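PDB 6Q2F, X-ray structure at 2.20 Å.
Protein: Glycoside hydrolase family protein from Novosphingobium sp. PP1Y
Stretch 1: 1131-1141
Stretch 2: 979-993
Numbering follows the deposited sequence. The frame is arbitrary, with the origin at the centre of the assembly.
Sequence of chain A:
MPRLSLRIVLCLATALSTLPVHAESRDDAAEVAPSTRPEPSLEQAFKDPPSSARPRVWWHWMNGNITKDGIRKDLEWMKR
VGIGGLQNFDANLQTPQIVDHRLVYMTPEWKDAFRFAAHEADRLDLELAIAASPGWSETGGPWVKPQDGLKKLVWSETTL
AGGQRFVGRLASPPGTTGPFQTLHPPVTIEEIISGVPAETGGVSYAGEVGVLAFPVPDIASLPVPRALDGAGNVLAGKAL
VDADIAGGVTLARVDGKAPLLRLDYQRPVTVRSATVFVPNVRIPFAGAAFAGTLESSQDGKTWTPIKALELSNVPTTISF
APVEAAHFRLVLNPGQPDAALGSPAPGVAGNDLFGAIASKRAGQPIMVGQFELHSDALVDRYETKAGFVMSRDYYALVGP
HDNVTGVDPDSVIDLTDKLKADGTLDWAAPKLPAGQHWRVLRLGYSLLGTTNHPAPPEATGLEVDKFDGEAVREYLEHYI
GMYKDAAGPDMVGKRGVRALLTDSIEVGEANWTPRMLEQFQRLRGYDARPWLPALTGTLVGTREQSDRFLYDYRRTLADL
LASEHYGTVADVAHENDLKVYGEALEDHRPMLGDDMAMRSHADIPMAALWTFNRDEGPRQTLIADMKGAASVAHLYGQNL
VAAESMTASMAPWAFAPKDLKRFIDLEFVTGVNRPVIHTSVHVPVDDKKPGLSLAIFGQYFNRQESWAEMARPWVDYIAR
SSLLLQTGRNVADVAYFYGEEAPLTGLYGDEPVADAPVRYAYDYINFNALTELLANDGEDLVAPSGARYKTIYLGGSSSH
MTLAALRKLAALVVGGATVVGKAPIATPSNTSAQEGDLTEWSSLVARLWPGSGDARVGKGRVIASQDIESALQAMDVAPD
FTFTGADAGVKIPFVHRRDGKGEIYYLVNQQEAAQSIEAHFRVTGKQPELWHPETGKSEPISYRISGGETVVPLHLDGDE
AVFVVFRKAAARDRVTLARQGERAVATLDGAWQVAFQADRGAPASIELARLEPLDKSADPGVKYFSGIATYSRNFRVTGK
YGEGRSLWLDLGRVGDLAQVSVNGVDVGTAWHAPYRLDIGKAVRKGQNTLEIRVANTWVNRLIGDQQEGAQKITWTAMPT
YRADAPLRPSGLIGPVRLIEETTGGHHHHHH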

# COMPACT_ATOMS: atom_id res chain seq x y z
N GLY A 1131 14.63 -10.14 31.73
CA GLY A 1131 15.78 -10.93 32.14
C GLY A 1131 15.67 -12.40 31.78
O GLY A 1131 14.86 -12.83 30.94
N LEU A 1132 16.54 -13.18 32.42
CA LEU A 1132 16.59 -14.63 32.24
C LEU A 1132 15.64 -15.25 33.26
O LEU A 1132 15.99 -15.41 34.43
CB LEU A 1132 18.02 -15.14 32.43
CG LEU A 1132 18.24 -16.66 32.24
CD1 LEU A 1132 17.72 -17.13 30.87
CD2 LEU A 1132 19.70 -17.02 32.38
N ILE A 1133 14.43 -15.59 32.81
CA ILE A 1133 13.43 -16.10 33.74
C ILE A 1133 13.54 -17.62 33.91
O ILE A 1133 13.28 -18.14 35.00
CB ILE A 1133 12.04 -15.68 33.24
CG1 ILE A 1133 11.91 -14.16 33.31
CG2 ILE A 1133 10.94 -16.36 34.03
CD1 ILE A 1133 10.72 -13.61 32.52
N GLY A 1134 13.92 -18.35 32.87
CA GLY A 1134 14.05 -19.79 32.95
C GLY A 1134 12.77 -20.60 32.95
O GLY A 1134 11.71 -20.11 32.54
N PRO A 1135 12.85 -21.87 33.39
CA PRO A 1135 14.08 -22.50 33.89
C PRO A 1135 15.08 -22.79 32.77
O PRO A 1135 14.70 -22.95 31.60
CB PRO A 1135 13.56 -23.80 34.52
CG PRO A 1135 12.38 -24.16 33.67
CD PRO A 1135 11.75 -22.84 33.24
N VAL A 1136 16.36 -22.82 33.13
CA VAL A 1136 17.44 -23.09 32.19
C VAL A 1136 17.79 -24.57 32.31
O VAL A 1136 18.15 -25.05 33.39
CB VAL A 1136 18.67 -22.21 32.47
CG1 VAL A 1136 19.76 -22.50 31.44
CG2 VAL A 1136 18.29 -20.72 32.47
N ARG A 1137 17.69 -25.30 31.19
CA ARG A 1137 17.84 -26.74 31.20
C ARG A 1137 18.84 -27.20 30.15
O ARG A 1137 18.93 -26.61 29.06
CB ARG A 1137 16.50 -27.44 30.96
CG ARG A 1137 15.44 -27.06 31.96
CD ARG A 1137 14.20 -27.88 31.69
NE ARG A 1137 13.79 -27.72 30.31
CZ ARG A 1137 12.84 -28.44 29.73
NH1 ARG A 1137 12.21 -29.38 30.43
NH2 ARG A 1137 12.53 -28.23 28.46
N LEU A 1138 19.60 -28.23 30.50
CA LEU A 1138 20.43 -28.95 29.54
C LEU A 1138 19.64 -30.15 29.06
O LEU A 1138 19.05 -30.88 29.87
CB LEU A 1138 21.74 -29.41 30.18
CG LEU A 1138 22.93 -28.45 30.20
CD1 LEU A 1138 22.49 -27.04 30.45
CD2 LEU A 1138 23.92 -28.87 31.26
N ILE A 1139 19.63 -30.36 27.74
CA ILE A 1139 18.80 -31.38 27.11
C ILE A 1139 19.63 -32.15 26.10
O ILE A 1139 20.24 -31.56 25.20
CB ILE A 1139 17.57 -30.75 26.43
CG1 ILE A 1139 16.68 -30.04 27.46
CG2 ILE A 1139 16.79 -31.81 25.69
CD1 ILE A 1139 15.56 -29.24 26.78
N GLU A 1140 19.62 -33.47 26.21
CA GLU A 1140 20.32 -34.32 25.28
C GLU A 1140 19.38 -35.03 24.32
O GLU A 1140 18.26 -35.33 24.64
CB GLU A 1140 21.11 -35.38 26.04
CG GLU A 1140 22.41 -34.88 26.62
CD GLU A 1140 23.29 -35.95 27.24
OE1 GLU A 1140 23.38 -35.98 28.49
OE2 GLU A 1140 23.88 -36.75 26.49
N GLU A 1141 19.87 -35.30 23.12
CA GLU A 1141 19.11 -36.03 22.11
C GLU A 1141 19.34 -37.54 22.22
O GLU A 1141 18.56 -38.27 22.84
CB GLU A 1141 19.48 -35.56 20.70
CG GLU A 1141 20.87 -36.01 20.26
CD GLU A 1141 21.15 -35.69 18.79
OE1 GLU A 1141 20.18 -35.50 18.02
OE2 GLU A 1141 22.34 -35.62 18.40
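Stretch 2, residues 979-993: RQGERAVATLDGAWQ

Stretch 2 lies alongside stretch 1 as an antiparallel partner: strand 983-987 pairs with strand 1137-1140, the two axes approaching to 4.4 Å with their N-to-C directions 143° apart. Together the stretches bury 842 Å².

The poorly ordered side chain of Gln980 places NE2 of Gln980 2.8 Å from OE1 of Glu1141. At Gly981 a water joins the two backbones, accepting from Gly981 N (2.9 Å) and donating to Glu1141 O (2.7 Å). The CB of Glu982 points away, yet its side chain returns far enough for CG to lie 3.6 Å from CG2 of Ile1139.

Regular pairing begins at Arg983, whose carbonyl O accepts from Glu1140 N at 2.8 Å, while its own N gives a weak bond to Glu1140 O (2.9 Å). Ala984 sits opposite Ile1139, its CA 3.6 Å from Leu1138 O. Between this pair and the next the register slips by one residue: a beta bulge in which Val985, with phi/psi of -108/-36°, is the extra residue. Val985 nevertheless donates from N to Leu1138 O (2.8 Å), and Ala986 O then accepts from Leu1138 N (2.9 Å). Leu1138 thus bonds to two different residues. Thr987 faces Arg1137 across a non-hydrogen-bonded pair, OG1 of Thr987 lying 3.8 Å from CG of Arg1137.

Beyond the strand, Leu988 N donates to Val1136 O at 2.6 Å, and a water closes the other side of this pair, donating to Leu988 O and accepting from Val1136 N, each at 2.8 Å. CD1 of Leu988 packs 3.8 Å from CD1 of Leu1138. The chain then turns through Asp989, Gly990 and Ala991 without touching stretch 1. Trp992 returns to it: CD2 of Leu1132 lies over one face of the indole, 4.0 Å from CZ3 of Trp992, while CG2 of Val1136 approaches CZ2 of Trp992 at 4.0 Å.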

# COMPACT_ATOMS: atom_id res chain seq x y z
N ARG A 979 14.13 -42.01 15.06
CA ARG A 979 13.46 -41.10 15.98
C ARG A 979 14.45 -40.56 17.00
O ARG A 979 15.25 -41.31 17.57
CB ARG A 979 12.30 -41.82 16.68
N GLN A 980 14.41 -39.25 17.21
CA GLN A 980 15.28 -38.59 18.16
C GLN A 980 14.46 -38.24 19.39
O GLN A 980 13.45 -37.53 19.29
CB GLN A 980 15.91 -37.33 17.55
CG GLN A 980 16.58 -37.58 16.19
CD GLN A 980 17.92 -36.86 16.03
OE1 GLN A 980 17.99 -35.74 15.53
NE2 GLN A 980 19.00 -37.53 16.45
N GLY A 981 14.86 -38.76 20.54
CA GLY A 981 14.22 -38.41 21.79
C GLY A 981 14.89 -37.23 22.48
O GLY A 981 16.06 -36.93 22.24
N GLU A 982 14.12 -36.54 23.32
CA GLU A 982 14.62 -35.47 24.17
C GLU A 982 14.80 -36.01 25.58
O GLU A 982 14.01 -36.84 26.04
CB GLU A 982 13.64 -34.29 24.21
CG GLU A 982 14.15 -33.02 23.59
CD GLU A 982 13.19 -31.86 23.82
OE1 GLU A 982 12.92 -31.52 24.99
OE2 GLU A 982 12.71 -31.30 22.81
N ARG A 983 15.83 -35.53 26.26
CA ARG A 983 16.04 -35.95 27.64
C ARG A 983 16.67 -34.81 28.43
O ARG A 983 17.80 -34.41 28.13
CB ARG A 983 16.91 -37.21 27.72
CG ARG A 983 17.28 -37.59 29.14
CD ARG A 983 17.82 -39.01 29.24
NE ARG A 983 18.66 -39.17 30.42
CZ ARG A 983 18.22 -39.44 31.65
NH1 ARG A 983 16.92 -39.60 31.87
NH2 ARG A 983 19.07 -39.57 32.65
N ALA A 984 15.93 -34.30 29.41
CA ALA A 984 16.49 -33.34 30.35
C ALA A 984 17.62 -34.00 31.13
O ALA A 984 17.48 -35.10 31.65
CB ALA A 984 15.41 -32.82 31.30
N VAL A 985 18.76 -33.31 31.18
CA VAL A 985 19.96 -33.82 31.81
C VAL A 985 20.25 -33.09 33.12
O VAL A 985 20.71 -33.70 34.09
CB VAL A 985 21.15 -33.70 30.83
CG1 VAL A 985 22.47 -34.11 31.49
CG2 VAL A 985 20.89 -34.55 29.59
N ALA A 986 19.95 -31.79 33.16
CA ALA A 986 20.08 -31.00 34.37
C ALA A 986 19.25 -29.73 34.21
O ALA A 986 18.96 -29.30 33.09
CB ALA A 986 21.54 -30.65 34.67
N THR A 987 18.86 -29.16 35.34
CA THR A 987 18.29 -27.83 35.40
C THR A 987 19.33 -26.92 36.03
O THR A 987 19.82 -27.21 37.13
CB THR A 987 16.99 -27.80 36.20
OG1 THR A 987 15.97 -28.49 35.48
CG2 THR A 987 16.56 -26.35 36.45
N LEU A 988 19.70 -25.84 35.37
CA LEU A 988 20.67 -24.95 35.94
C LEU A 988 19.97 -23.99 36.87
O LEU A 988 19.79 -22.85 36.56
CB LEU A 988 21.41 -24.20 34.87
CG LEU A 988 22.13 -25.10 33.90
CD1 LEU A 988 23.11 -24.32 33.10
CD2 LEU A 988 22.83 -26.23 34.59
N ASP A 989 19.56 -24.50 38.02
CA ASP A 989 18.91 -23.76 39.07
C ASP A 989 20.05 -23.29 39.94
O ASP A 989 21.19 -23.35 39.51
CB ASP A 989 17.97 -24.65 39.86
CG ASP A 989 18.65 -25.90 40.37
OD1 ASP A 989 19.83 -26.07 40.15
OD2 ASP A 989 17.99 -26.71 40.99
N GLY A 990 19.77 -22.81 41.13
CA GLY A 990 20.84 -22.34 41.97
C GLY A 990 21.16 -20.90 41.73
O GLY A 990 20.36 -20.17 41.16
N ALA A 991 22.33 -20.49 42.17
CA ALA A 991 22.74 -19.09 42.15
C ALA A 991 23.29 -18.66 40.79
O ALA A 991 24.01 -19.41 40.13
CB ALA A 991 23.79 -18.82 43.23
N TRP A 992 22.97 -17.43 40.40
CA TRP A 992 23.55 -16.80 39.23
C TRP A 992 24.13 -15.45 39.59
O TRP A 992 23.56 -14.72 40.41
CB TRP A 992 22.52 -16.62 38.11
CG TRP A 992 21.98 -17.86 37.52
CD1 TRP A 992 21.12 -18.74 38.09
CD2 TRP A 992 22.21 -18.33 36.19
NE1 TRP A 992 20.82 -19.76 37.21
CE2 TRP A 992 21.48 -19.52 36.03
CE3 TRP A 992 22.98 -17.87 35.12
CZ2 TRP A 992 21.48 -20.25 34.85
CZ3 TRP A 992 22.99 -18.59 33.96
CH2 TRP A 992 22.25 -19.77 33.83
N GLN A 993 25.26 -15.11 38.97
CA GLN A 993 25.76 -13.75 38.98
C GLN A 993 25.09 -12.98 37.86
O GLN A 993 24.95 -13.49 36.74
CB GLN A 993 27.28 -13.72 38.80
CG GLN A 993 28.04 -14.71 39.68
CD GLN A 993 27.53 -14.69 41.11
OE1 GLN A 993 27.44 -13.64 41.73
NE2 GLN A 993 27.19 -15.86 41.63
O HOH W 1 17.39 -40.04 21.18
O HOH W 2 17.08 -22.67 35.88